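Local coordinates for protein dipicolinate synthase, B chain (Bacillus cereus, PDB 3MCU) that probably works together with its partner DpaA in the NADP-dependent oxidation of dihydrodipicolinate to dipicolinate, a step of sporulation, at residues N96-F101 / M142-T147; P123-V128 / E175-E180; I8-T13 / E27-E32; E20-H25 / I90-G95. One frame throughout, in Å; residues are numbered along the deposited sequence.

Interaction 1: N96-F101 / M142-T147; sequences NSMSKF and MRLMAT. With PO4 (phosphate ion), chain J.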
loop_
_atom_site.group_PDB
_atom_site.type_symbol
_atom_site.label_atom_id
_atom_site.label_comp_id
_atom_site.label_asym_id
_atom_site.label_seq_id
_atom_site.Cartn_x
_atom_site.Cartn_y
_atom_site.Cartn_z
ATOM N N ASN D 96 -8.887 15.636 0.637
ATOM C CA ASN D 96 -9.946 14.645 0.545
ATOM C C ASN D 96 -10.100 14.071 -0.871
ATOM O O ASN D 96 -10.171 12.849 -1.046
ATOM C CB ASN D 96 -11.277 15.204 1.065
ATOM C CG ASN D 96 -12.384 14.157 1.080
ATOM O OD1 ASN D 96 -12.279 13.127 1.753
ATOM N ND2 ASN D 96 -13.446 14.410 0.322
ATOM N N SER D 97 -10.138 14.948 -1.876
ATOM C CA SER D 97 -10.297 14.506 -3.273
ATOM C C SER D 97 -9.028 13.839 -3.816
ATOM O O SER D 97 -9.096 12.921 -4.608
ATOM C CB SER D 97 -10.676 15.683 -4.177
ATOM O OG SER D 97 -11.912 16.266 -3.801
HETATM N N MSE D 98 -7.863 14.310 -3.388
HETATM C CA MSE D 98 -6.602 13.684 -3.776
HETATM C C MSE D 98 -6.518 12.227 -3.293
HETATM O O MSE D 98 -6.068 11.335 -4.013
HETATM C CB MSE D 98 -5.420 14.473 -3.209
HETATM C CG MSE D 98 -4.089 13.828 -3.551
HETATM SE SE MSE D 98 -2.545 14.979 -3.242
HETATM C CE MSE D 98 -2.457 14.819 -1.293
ATOM N N SER D 99 -6.927 12.003 -2.056
ATOM C CA SER D 99 -6.976 10.667 -1.500
ATOM C C SER D 99 -7.946 9.803 -2.283
ATOM O O SER D 99 -7.632 8.668 -2.637
ATOM C CB SER D 99 -7.406 10.720 -0.033
ATOM O OG SER D 99 -7.657 9.411 0.446
ATOM N N LYS D 100 -9.128 10.338 -2.560
ATOM C CA LYS D 100 -10.120 9.592 -3.326
ATOM C C LYS D 100 -9.633 9.289 -4.756
ATOM O O LYS D 100 -9.746 8.153 -5.235
ATOM C CB LYS D 100 -11.466 10.325 -3.322
ATOM C CG LYS D 100 -12.260 10.165 -2.011
ATOM C CD LYS D 100 -13.418 11.167 -1.906
ATOM C CE LYS D 100 -14.367 10.780 -0.772
ATOM N NZ LYS D 100 -15.028 11.943 -0.099
ATOM N N PHE D 101 -9.082 10.299 -5.428
ATOM C CA PHE D 101 -8.480 10.112 -6.747
ATOM C C PHE D 101 -7.424 8.998 -6.703
ATOM O O PHE D 101 -7.481 8.060 -7.500
ATOM C CB PHE D 101 -7.863 11.428 -7.256
ATOM C CG PHE D 101 -7.462 11.393 -8.711
ATOM C CD1 PHE D 101 -8.218 10.700 -9.634
ATOM C CD2 PHE D 101 -6.345 12.070 -9.150
ATOM C CE1 PHE D 101 -7.859 10.665 -10.958
ATOM C CE2 PHE D 101 -5.980 12.049 -10.476
ATOM C CZ PHE D 101 -6.728 11.350 -11.382
HETATM N N MSE D 142 2.340 10.744 -3.778
HETATM C CA MSE D 142 3.397 10.056 -4.519
HETATM C C MSE D 142 2.892 8.946 -5.414
HETATM O O MSE D 142 3.526 8.651 -6.421
HETATM C CB MSE D 142 4.483 9.516 -3.588
HETATM C CG MSE D 142 5.351 10.610 -2.998
HETATM SE SE MSE D 142 6.136 11.739 -4.384
HETATM C CE MSE D 142 7.538 12.513 -3.239
ATOM N N ARG D 143 1.766 8.330 -5.056
ATOM C CA ARG D 143 1.216 7.259 -5.881
ATOM C C ARG D 143 0.772 7.886 -7.206
ATOM O O ARG D 143 1.060 7.362 -8.286
ATOM C CB ARG D 143 0.057 6.510 -5.170
ATOM C CG ARG D 143 -0.647 5.446 -6.049
ATOM C CD ARG D 143 -1.682 4.593 -5.267
ATOM N NE ARG D 143 -1.124 4.164 -3.987
ATOM C CZ ARG D 143 -1.581 4.535 -2.786
ATOM N NH1 ARG D 143 -2.655 5.322 -2.664
ATOM N NH2 ARG D 143 -0.969 4.100 -1.693
ATOM N N LEU D 144 0.112 9.036 -7.109
ATOM C CA LEU D 144 -0.314 9.801 -8.279
ATOM C C LEU D 144 0.866 10.315 -9.105
ATOM O O LEU D 144 0.893 10.160 -10.334
ATOM C CB LEU D 144 -1.195 10.973 -7.855
ATOM C CG LEU D 144 -2.547 10.587 -7.248
ATOM C CD1 LEU D 144 -3.232 11.778 -6.561
ATOM C CD2 LEU D 144 -3.443 9.976 -8.306
HETATM N N MSE D 145 1.831 10.938 -8.438
HETATM C CA MSE D 145 3.036 11.423 -9.112
HETATM C C MSE D 145 3.595 10.326 -9.997
HETATM O O MSE D 145 4.068 10.599 -11.092
HETATM C CB MSE D 145 4.123 11.821 -8.109
HETATM C CG MSE D 145 4.216 13.302 -7.771
HETATM SE SE MSE D 145 5.015 14.376 -9.211
HETATM C CE MSE D 145 6.584 13.293 -9.587
ATOM N N ALA D 146 3.580 9.091 -9.501
ATOM C CA ALA D 146 4.186 7.977 -10.238
ATOM C C ALA D 146 3.311 7.377 -11.355
ATOM O O ALA D 146 3.789 6.559 -12.121
ATOM C CB ALA D 146 4.622 6.843 -9.254
ATOM N N THR D 147 2.050 7.796 -11.449
ATOM C CA THR D 147 1.031 7.144 -12.296
ATOM C C THR D 147 0.926 7.672 -13.746
ATOM O O THR D 147 1.049 8.869 -13.994
ATOM C CB THR D 147 -0.354 7.267 -11.618
ATOM O OG1 THR D 147 -0.284 6.651 -10.328
ATOM C CG2 THR D 147 -1.459 6.592 -12.462
HETATM P P PO4 J . -14.236 17.601 -1.698
HETATM O O1 PO4 J . -14.610 18.325 -2.986
HETATM O O2 PO4 J . -13.297 18.427 -0.845
HETATM O O3 PO4 J . -15.514 17.302 -0.936
HETATM O O4 PO4 J . -13.526 16.311 -1.995
#
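Leu144 sets its forked end against Met98 and Phe101, overlapping both side chains. The contact joins helices 95-102 and 138-145, two neighbours on one face of the central, mostly parallel sheet in the Rossmann-like fold of the flavoprotein family. With CG anti to its carbonyl carbon (chi1 -66°), Leu144 reaches toward helix 95-102. CD1 lies 3.7 Å from CG of Met98, a selenomethionine, so it is the middle of that chain that is touched. The first two torsions of Met98 are extended and carry its selenium past Leu144 to Val128; the bend at the third turns only the terminal CE. The second methyl, Leu144 CD2, comes in at a slant to the Phe101 ring, 3.7 Å from Phe101 CD2 and 3.9 Å from Phe101 CE2. No hydrogen bond spans the two segments, and all three touching residues are buried, with Leu126 of strand 124-130 meeting both Phe101 and Leu144. The outer side of helix 95-102 is polar by contrast: Lys100 makes a salt bridge to Asp107 of a neighbouring subunit. The first turn of helix 95-102 meets a phosphate ion, probably from the crystallisation liquor, which Thr94, Gly14 and Ser41 also hold. This site is consistent with the place where related flavoproteins bind the phosphate of FMN. Ser97 OG is modelled so near the ion that its bond length is doubtful. The neighbouring amide is sounder, Asn96 ND2 donating a hydrogen bond to phosphate O4 at 3.0 Å with an angle of 152° at the hydrogen.

Interaction 2: P123-V128 / E175-E180; sequences PVVLAV and EDTVLE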
loop_
_atom_site.group_PDB
_atom_site.type_symbol
_atom_site.label_atom_id
_atom_site.label_comp_id
_atom_site.label_asym_id
_atom_site.label_seq_id
_atom_site.Cartn_x
_atom_site.Cartn_y
_atom_site.Cartn_z
ATOM N N PRO D 123 -4.145 13.321 -20.372
ATOM C CA PRO D 123 -3.544 13.931 -19.183
ATOM C C PRO D 123 -4.531 14.572 -18.209
ATOM O O PRO D 123 -5.520 15.219 -18.586
ATOM C CB PRO D 123 -2.584 14.981 -19.765
ATOM C CG PRO D 123 -3.144 15.298 -21.150
ATOM C CD PRO D 123 -3.812 14.038 -21.627
ATOM N N VAL D 124 -4.236 14.351 -16.930
ATOM C CA VAL D 124 -4.917 14.992 -15.819
ATOM C C VAL D 124 -3.865 15.808 -15.095
ATOM O O VAL D 124 -2.799 15.286 -14.746
ATOM C CB VAL D 124 -5.493 13.949 -14.849
ATOM C CG1 VAL D 124 -5.999 14.600 -13.589
ATOM C CG2 VAL D 124 -6.606 13.148 -15.533
ATOM N N VAL D 125 -4.157 17.090 -14.886
ATOM C CA VAL D 125 -3.249 17.994 -14.191
ATOM C C VAL D 125 -3.850 18.364 -12.857
ATOM O O VAL D 125 -5.005 18.806 -12.792
ATOM C CB VAL D 125 -3.003 19.304 -14.997
ATOM C CG1 VAL D 125 -2.353 20.350 -14.122
ATOM C CG2 VAL D 125 -2.135 19.018 -16.214
ATOM N N LEU D 126 -3.068 18.183 -11.797
ATOM C CA LEU D 126 -3.535 18.387 -10.433
ATOM C C LEU D 126 -2.787 19.547 -9.773
ATOM O O LEU D 126 -1.571 19.622 -9.882
ATOM C CB LEU D 126 -3.274 17.113 -9.614
ATOM C CG LEU D 126 -3.936 15.804 -10.051
ATOM C CD1 LEU D 126 -3.496 14.623 -9.172
ATOM C CD2 LEU D 126 -5.452 15.980 -10.008
ATOM N N ALA D 127 -3.507 20.424 -9.071
ATOM C CA ALA D 127 -2.884 21.434 -8.186
ATOM C C ALA D 127 -3.198 21.153 -6.725
ATOM O O ALA D 127 -4.245 21.560 -6.209
ATOM C CB ALA D 127 -3.341 22.854 -8.545
ATOM N N VAL D 128 -2.274 20.480 -6.054
ATOM C CA VAL D 128 -2.479 20.088 -4.674
ATOM C C VAL D 128 -2.594 21.263 -3.727
ATOM O O VAL D 128 -2.004 22.326 -3.942
ATOM C CB VAL D 128 -1.365 19.154 -4.192
ATOM C CG1 VAL D 128 -1.242 17.975 -5.154
ATOM C CG2 VAL D 128 -0.056 19.894 -4.125
ATOM N N GLU D 175 -1.138 27.097 -16.187
ATOM C CA GLU D 175 -1.120 27.061 -17.644
ATOM C C GLU D 175 0.178 26.465 -18.192
ATOM O O GLU D 175 0.159 25.697 -19.122
ATOM C CB GLU D 175 -1.394 28.455 -18.219
ATOM C CG GLU D 175 -2.815 28.979 -17.926
ATOM C CD GLU D 175 -3.017 29.530 -16.493
ATOM O OE1 GLU D 175 -4.191 29.777 -16.113
ATOM O OE2 GLU D 175 -2.019 29.722 -15.745
ATOM N N ASP D 176 1.310 26.797 -17.599
ATOM C CA ASP D 176 2.563 26.183 -18.022
ATOM C C ASP D 176 2.553 24.677 -17.838
ATOM O O ASP D 176 3.144 23.940 -18.626
ATOM C CB ASP D 176 3.730 26.763 -17.233
ATOM C CG ASP D 176 4.092 28.146 -17.691
ATOM O OD1 ASP D 176 4.738 28.877 -16.911
ATOM O OD2 ASP D 176 3.712 28.489 -18.839
ATOM N N THR D 177 1.905 24.228 -16.767
ATOM C CA THR D 177 1.836 22.812 -16.461
ATOM C C THR D 177 0.972 22.058 -17.470
ATOM O O THR D 177 1.367 20.994 -17.966
ATOM C CB THR D 177 1.322 22.573 -15.035
ATOM O OG1 THR D 177 2.135 23.318 -14.111
ATOM C CG2 THR D 177 1.344 21.063 -14.694
ATOM N N VAL D 178 -0.205 22.586 -17.781
ATOM C CA VAL D 178 -1.005 21.878 -18.760
ATOM C C VAL D 178 -0.397 21.915 -20.175
ATOM O O VAL D 178 -0.575 20.983 -20.931
ATOM C CB VAL D 178 -2.528 22.208 -18.721
ATOM C CG1 VAL D 178 -2.905 23.000 -17.485
ATOM C CG2 VAL D 178 -3.009 22.834 -20.030
ATOM N N LEU D 179 0.362 22.960 -20.497
ATOM C CA LEU D 179 1.075 23.015 -21.773
ATOM C C LEU D 179 2.067 21.869 -21.900
ATOM O O LEU D 179 2.154 21.231 -22.947
ATOM C CB LEU D 179 1.799 24.349 -21.948
ATOM C CG LEU D 179 0.978 25.458 -22.599
ATOM C CD1 LEU D 179 1.661 26.837 -22.463
ATOM C CD2 LEU D 179 0.722 25.096 -24.060
ATOM N N GLU D 180 2.820 21.608 -20.831
ATOM C CA GLU D 180 3.740 20.469 -20.826
ATOM C C GLU D 180 2.985 19.135 -20.834
ATOM O O GLU D 180 3.417 18.175 -21.477
ATOM C CB GLU D 180 4.689 20.527 -19.617
ATOM C CG GLU D 180 5.717 21.664 -19.638
ATOM C CD GLU D 180 6.499 21.764 -20.953
ATOM O OE1 GLU D 180 7.155 20.770 -21.346
ATOM O OE2 GLU D 180 6.463 22.856 -21.585
#
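Val125 fits its two methyls against Thr177 and Val178, pinning helix 174-181 to strand 124-130 of the central sheet in this Rossmann-like fold. Packing is close on the inner side of the helix. Val125 CG1, anti to the backbone N (chi1 166°), points at Thr177 CG2 and stops 3.8 Å away. Its other methyl, CG2, lies over the backbone of Val178, 4.0 Å from Val178 CA and 4.1 Å from Val178 CB, the two valines crossing at about a right angle. This short approach lets helix and strand come together with Val125 and Val178 CA atoms 6.4 Å apart. On the outward side of the helix the character changes: Asp176 is exposed, Leu179 and Glu180 are partly so, and none of them reaches the strand. Glu175 is buried and spends its carboxylate on helix 23-31, in a salt bridge to Lys28 and a hydrogen bond to His25. Leu126, next to Val125, turns to the opposite side of the sheet and packs on Phe101. Thr177 divides its branches, CG2 going to the valine while OG1 turns back to hydrogen-bond Leu173 O, just before the helix.

Interaction 3: I8-T13 / E27-E32; sequences IGFGFT and EKLIAE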
loop_
_atom_site.group_PDB
_atom_site.type_symbol
_atom_site.label_atom_id
_atom_site.label_comp_id
_atom_site.label_asym_id
_atom_site.label_seq_id
_atom_site.Cartn_x
_atom_site.Cartn_y
_atom_site.Cartn_z
ATOM N N ILE D 8 -10.429 21.416 -22.627
ATOM C CA ILE D 8 -9.846 21.319 -21.303
ATOM C C ILE D 8 -10.913 21.355 -20.221
ATOM O O ILE D 8 -11.701 22.309 -20.123
ATOM C CB ILE D 8 -8.814 22.440 -21.080
ATOM C CG1 ILE D 8 -7.677 22.290 -22.083
ATOM C CG2 ILE D 8 -8.262 22.428 -19.645
ATOM C CD1 ILE D 8 -6.720 23.432 -22.044
ATOM N N GLY D 9 -10.936 20.307 -19.410
ATOM C CA GLY D 9 -11.852 20.231 -18.291
ATOM C C GLY D 9 -11.234 20.994 -17.136
ATOM O O GLY D 9 -10.017 20.990 -16.951
ATOM N N PHE D 10 -12.070 21.670 -16.371
ATOM C CA PHE D 10 -11.593 22.401 -15.220
ATOM C C PHE D 10 -12.522 22.115 -14.053
ATOM O O PHE D 10 -13.676 22.569 -14.020
ATOM C CB PHE D 10 -11.512 23.905 -15.509
ATOM C CG PHE D 10 -10.546 24.633 -14.622
ATOM C CD1 PHE D 10 -9.360 25.134 -15.129
ATOM C CD2 PHE D 10 -10.812 24.797 -13.276
ATOM C CE1 PHE D 10 -8.459 25.795 -14.304
ATOM C CE2 PHE D 10 -9.917 25.457 -12.451
ATOM C CZ PHE D 10 -8.740 25.952 -12.968
ATOM N N GLY D 11 -12.019 21.322 -13.115
ATOM C CA GLY D 11 -12.796 20.922 -11.957
ATOM C C GLY D 11 -12.240 21.582 -10.719
ATOM O O GLY D 11 -11.064 21.957 -10.671
ATOM N N PHE D 12 -13.090 21.763 -9.723
ATOM C CA PHE D 12 -12.632 22.337 -8.471
ATOM C C PHE D 12 -13.361 21.713 -7.312
ATOM O O PHE D 12 -14.542 21.394 -7.404
ATOM C CB PHE D 12 -12.750 23.864 -8.464
ATOM C CG PHE D 12 -13.807 24.388 -9.372
ATOM C CD1 PHE D 12 -15.071 24.665 -8.891
ATOM C CD2 PHE D 12 -13.540 24.599 -10.712
ATOM C CE1 PHE D 12 -16.052 25.148 -9.728
ATOM C CE2 PHE D 12 -14.520 25.079 -11.570
ATOM C CZ PHE D 12 -15.778 25.353 -11.076
ATOM N N THR D 13 -12.620 21.534 -6.229
ATOM C CA THR D 13 -13.073 20.788 -5.073
ATOM C C THR D 13 -12.885 21.654 -3.842
ATOM O O THR D 13 -12.001 22.516 -3.825
ATOM C CB THR D 13 -12.255 19.471 -4.923
ATOM O OG1 THR D 13 -10.885 19.780 -4.634
ATOM C CG2 THR D 13 -12.307 18.666 -6.219
ATOM N N GLU D 27 -10.282 32.301 -17.436
ATOM C CA GLU D 27 -10.123 33.424 -18.350
ATOM C C GLU D 27 -8.832 33.310 -19.157
ATOM O O GLU D 27 -8.821 33.561 -20.358
ATOM C CB GLU D 27 -10.163 34.746 -17.570
ATOM C CG GLU D 27 -10.793 35.900 -18.333
ATOM C CD GLU D 27 -11.996 36.507 -17.616
ATOM O OE1 GLU D 27 -12.792 37.215 -18.284
ATOM O OE2 GLU D 27 -12.139 36.281 -16.389
ATOM N N LYS D 28 -7.743 32.921 -18.502
ATOM C CA LYS D 28 -6.487 32.707 -19.215
ATOM C C LYS D 28 -6.663 31.648 -20.298
ATOM O O LYS D 28 -6.375 31.901 -21.467
ATOM C CB LYS D 28 -5.361 32.292 -18.266
ATOM C CG LYS D 28 -4.645 33.437 -17.593
ATOM C CD LYS D 28 -3.319 32.975 -16.991
ATOM C CE LYS D 28 -2.389 32.384 -18.057
ATOM N NZ LYS D 28 -1.027 32.098 -17.508
ATOM N N LEU D 29 -7.151 30.473 -19.901
ATOM C CA LEU D 29 -7.326 29.358 -20.835
ATOM C C LEU D 29 -8.148 29.740 -22.065
ATOM O O LEU D 29 -7.762 29.424 -23.182
ATOM C CB LEU D 29 -7.914 28.121 -20.138
ATOM C CG LEU D 29 -6.928 27.462 -19.162
ATOM C CD1 LEU D 29 -7.573 26.377 -18.294
ATOM C CD2 LEU D 29 -5.741 26.913 -19.938
ATOM N N ILE D 30 -9.264 30.429 -21.856
ATOM C CA ILE D 30 -10.103 30.839 -22.973
ATOM C C ILE D 30 -9.421 31.891 -23.841
ATOM O O ILE D 30 -9.421 31.779 -25.065
ATOM C CB ILE D 30 -11.519 31.289 -22.532
ATOM C CG1 ILE D 30 -11.446 32.368 -21.456
ATOM C CG2 ILE D 30 -12.337 30.087 -22.032
ATOM C CD1 ILE D 30 -11.387 33.795 -22.005
ATOM N N ALA D 31 -8.815 32.891 -23.208
ATOM C CA ALA D 31 -8.067 33.902 -23.949
ATOM C C ALA D 31 -7.007 33.222 -24.798
ATOM O O ALA D 31 -6.616 33.725 -25.850
ATOM C CB ALA D 31 -7.422 34.918 -22.985
ATOM N N GLU D 32 -6.563 32.057 -24.338
ATOM C CA GLU D 32 -5.553 31.272 -25.043
ATOM C C GLU D 32 -6.120 30.407 -26.186
ATOM O O GLU D 32 -5.367 29.727 -26.877
ATOM C CB GLU D 32 -4.829 30.370 -24.042
ATOM C CG GLU D 32 -3.357 30.188 -24.316
ATOM C CD GLU D 32 -2.558 31.389 -23.887
ATOM O OE1 GLU D 32 -2.405 32.321 -24.709
ATOM O OE2 GLU D 32 -2.088 31.403 -22.725
#
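Thr13 OG1, just past the end of the strand whose Ile8 and Phe10 meet Leu29, is gripped twice: it hydrogen-bonds to the carbonyl O of Pro92 and takes the N-H of Thr94. These bonds tie the residue that follows strand 7-12 to the neighbouring strand 87-94. Further back along the strand the contact with helix 23-31 is wholly apolar, and Leu29 carries the helix side of it. Its CB points at the sheet, and with CG anti to the carbonyl carbon (chi1 -70°) the two methyls part, each to a different strand residue. CD1 approaches the edge of the Phe10 ring close to its plane, 3.8 Å from Phe10 CD1 and 4.1 Å from Phe10 CE1. CD2 takes the looser place, 4.2 Å from Ile8 CD1 at the end of an extended isoleucine chain. Leu29 lies at about a right angle to both partners. At the far edge of the same phenyl ring stands Phe12: the two rings meet edge to edge, each near the plane of the other, with Phe10 CD2 and Phe12 CD2 3.8 Å apart. Glu27, Lys28 and Ala31 turn to the exposed side of the helix. Strand 7-12, helix 23-31 and strand 35-40 form a beta-alpha-beta unit, the first of this Rossmann-like fold. Leu29 packs also on Val36 of strand 35-40, while Val89 of strand 87-94 lies against Ile8 and Phe10 from the other flank.

Interaction 4: E20-H25 / I90-G95; sequences EEVMPH and IAPLTG. With PO4 (phosphate ion), chain J.
Over one face of the flat peptide joining Ala91 to Pro92 sits a methyl of Val22, CG1. That peptide is cis, so Ala91 O and Pro92 CD lie on the same side of the C-N bond, and both are met by this one atom. Val22 CG1 is 3.3 Å from Ala91 O and 4.1 Å from Pro92 CD. The methyl reaches them because it stands anti to the carbonyl carbon of Val22 (chi1 -53°); Ala91 CB is looser, 4.5 Å from CG1. A second flat group lies within the valine's own segment, the imidazole of His25, which has Val22 CA at its edge and in its plane. In the Rossmann-like flavoprotein fold this is where the residue leading into helix 23-31 rests on strand 87-94, which turns a corner at Pro92 before running into helix 95-102. Thr94 is the N-cap of that helix, its OG1 accepting the N-H of Ser97. OG1 occupies the crowded position between the backbone N and the carbonyl carbon (chi1 62°). From there it also donates to the bound phosphate, with Thr94 OG1 3.0 Å from phosphate O2.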
loop_
_atom_site.group_PDB
_atom_site.type_symbol
_atom_site.label_atom_id
_atom_site.label_comp_id
_atom_site.label_asym_id
_atom_site.label_seq_id
_atom_site.Cartn_x
_atom_site.Cartn_y
_atom_site.Cartn_z
ATOM N N GLU D 20 -11.414 32.045 -6.091
ATOM C CA GLU D 20 -11.048 33.228 -6.869
ATOM C C GLU D 20 -9.616 33.151 -7.381
ATOM O O GLU D 20 -9.196 33.977 -8.191
ATOM C CB GLU D 20 -11.239 34.516 -6.071
ATOM C CG GLU D 20 -12.677 34.972 -5.953
ATOM C CD GLU D 20 -13.369 34.395 -4.736
ATOM O OE1 GLU D 20 -13.312 33.161 -4.544
ATOM O OE2 GLU D 20 -13.969 35.181 -3.970
ATOM N N GLU D 21 -8.871 32.161 -6.894
ATOM C CA GLU D 21 -7.508 31.917 -7.360
ATOM C C GLU D 21 -7.505 31.206 -8.717
ATOM O O GLU D 21 -6.471 31.153 -9.395
ATOM C CB GLU D 21 -6.725 31.106 -6.326
ATOM N N VAL D 22 -8.664 30.667 -9.104
ATOM C CA VAL D 22 -8.814 29.963 -10.380
ATOM C C VAL D 22 -9.749 30.699 -11.353
ATOM O O VAL D 22 -9.745 30.433 -12.549
ATOM C CB VAL D 22 -9.304 28.499 -10.188
ATOM C CG1 VAL D 22 -8.411 27.759 -9.206
ATOM C CG2 VAL D 22 -10.758 28.462 -9.730
HETATM N N MSE D 23 -10.548 31.623 -10.834
HETATM C CA MSE D 23 -11.385 32.475 -11.677
HETATM C C MSE D 23 -10.629 33.078 -12.863
HETATM O O MSE D 23 -11.081 32.997 -14.003
HETATM C CB MSE D 23 -12.001 33.593 -10.836
HETATM C CG MSE D 23 -13.382 33.288 -10.333
HETATM SE SE MSE D 23 -14.634 33.236 -11.828
HETATM C CE MSE D 23 -16.280 33.334 -10.771
ATOM N N PRO D 24 -9.481 33.709 -12.593
ATOM C CA PRO D 24 -8.652 34.255 -13.670
ATOM C C PRO D 24 -8.016 33.184 -14.552
ATOM O O PRO D 24 -7.616 33.499 -15.674
ATOM C CB PRO D 24 -7.562 35.019 -12.915
ATOM C CG PRO D 24 -8.148 35.308 -11.583
ATOM C CD PRO D 24 -8.983 34.116 -11.269
ATOM N N HIS D 25 -7.908 31.951 -14.058
ATOM C CA HIS D 25 -7.308 30.876 -14.859
ATOM C C HIS D 25 -8.217 30.424 -15.990
ATOM O O HIS D 25 -7.757 30.222 -17.114
ATOM C CB HIS D 25 -6.860 29.689 -13.993
ATOM C CG HIS D 25 -5.668 29.993 -13.141
ATOM N ND1 HIS D 25 -4.417 30.237 -13.669
ATOM C CD2 HIS D 25 -5.537 30.109 -11.797
ATOM C CE1 HIS D 25 -3.568 30.486 -12.691
ATOM N NE2 HIS D 25 -4.222 30.415 -11.545
ATOM N N ILE D 90 -7.677 19.710 -12.266
ATOM C CA ILE D 90 -8.369 19.846 -10.984
ATOM C C ILE D 90 -7.609 20.858 -10.123
ATOM O O ILE D 90 -6.429 20.679 -9.827
ATOM C CB ILE D 90 -8.470 18.513 -10.220
ATOM C CG1 ILE D 90 -9.044 17.397 -11.106
ATOM C CG2 ILE D 90 -9.299 18.698 -8.935
ATOM C CD1 ILE D 90 -9.078 16.015 -10.395
ATOM N N ALA D 91 -8.277 21.934 -9.740
ATOM C CA ALA D 91 -7.584 23.009 -9.067
ATOM C C ALA D 91 -8.584 23.968 -8.444
ATOM O O ALA D 91 -9.382 24.574 -9.151
ATOM C CB ALA D 91 -6.672 23.740 -10.058
ATOM N N PRO D 92 -8.553 24.098 -7.110
ATOM C CA PRO D 92 -7.638 23.352 -6.237
ATOM C C PRO D 92 -8.040 21.895 -6.052
ATOM O O PRO D 92 -9.194 21.524 -6.223
ATOM C CB PRO D 92 -7.764 24.088 -4.890
ATOM C CG PRO D 92 -9.138 24.654 -4.906
ATOM C CD PRO D 92 -9.403 25.035 -6.351
ATOM N N LEU D 93 -7.062 21.075 -5.702
ATOM C CA LEU D 93 -7.298 19.681 -5.382
ATOM C C LEU D 93 -7.139 19.534 -3.867
ATOM O O LEU D 93 -6.039 19.665 -3.338
ATOM C CB LEU D 93 -6.270 18.821 -6.106
ATOM C CG LEU D 93 -6.501 17.327 -6.342
ATOM C CD1 LEU D 93 -5.440 16.491 -5.669
ATOM C CD2 LEU D 93 -7.895 16.874 -5.973
ATOM N N THR D 94 -8.243 19.279 -3.176
ATOM C CA THR D 94 -8.206 19.117 -1.730
ATOM C C THR D 94 -7.562 17.792 -1.348
ATOM O O THR D 94 -7.436 16.903 -2.171
ATOM C CB THR D 94 -9.612 19.201 -1.095
ATOM O OG1 THR D 94 -10.436 18.144 -1.600
ATOM C CG2 THR D 94 -10.266 20.547 -1.386
ATOM N N GLY D 95 -7.133 17.687 -0.097
ATOM C CA GLY D 95 -6.607 16.442 0.418
ATOM C C GLY D 95 -7.641 15.328 0.296
ATOM O O GLY D 95 -7.327 14.216 -0.114
HETATM P P PO4 J . -14.236 17.601 -1.698
HETATM O O1 PO4 J . -14.610 18.325 -2.986
HETATM O O2 PO4 J . -13.297 18.427 -0.845
HETATM O O3 PO4 J . -15.514 17.302 -0.936
HETATM O O4 PO4 J . -13.526 16.311 -1.995
#

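Overall arrangement
All four contacts are buried, with no hydrogen bond across any pair of segments; interactions 1 to 3 are apolar side-chain packing, while in interaction 4 a methyl rests on a peptide. Polar bonds lie at the margins. Interactions 2, 3 and 4 join a helix or its lead-in to three adjacent strands of one sheet, and interactions 3 and 4 share helix 23-31. Interaction 1 instead joins two helices on the opposite face, meeting interaction 2 through Leu126 and Val128. Glu175 ties interaction 2 to interactions 3 and 4. Interactions 1 and 4, their centres about 17 Å apart, converge on the same phosphate. Interaction 1 adds bonds to neighbouring subunits, whereas interactions 2 and 3 touch none.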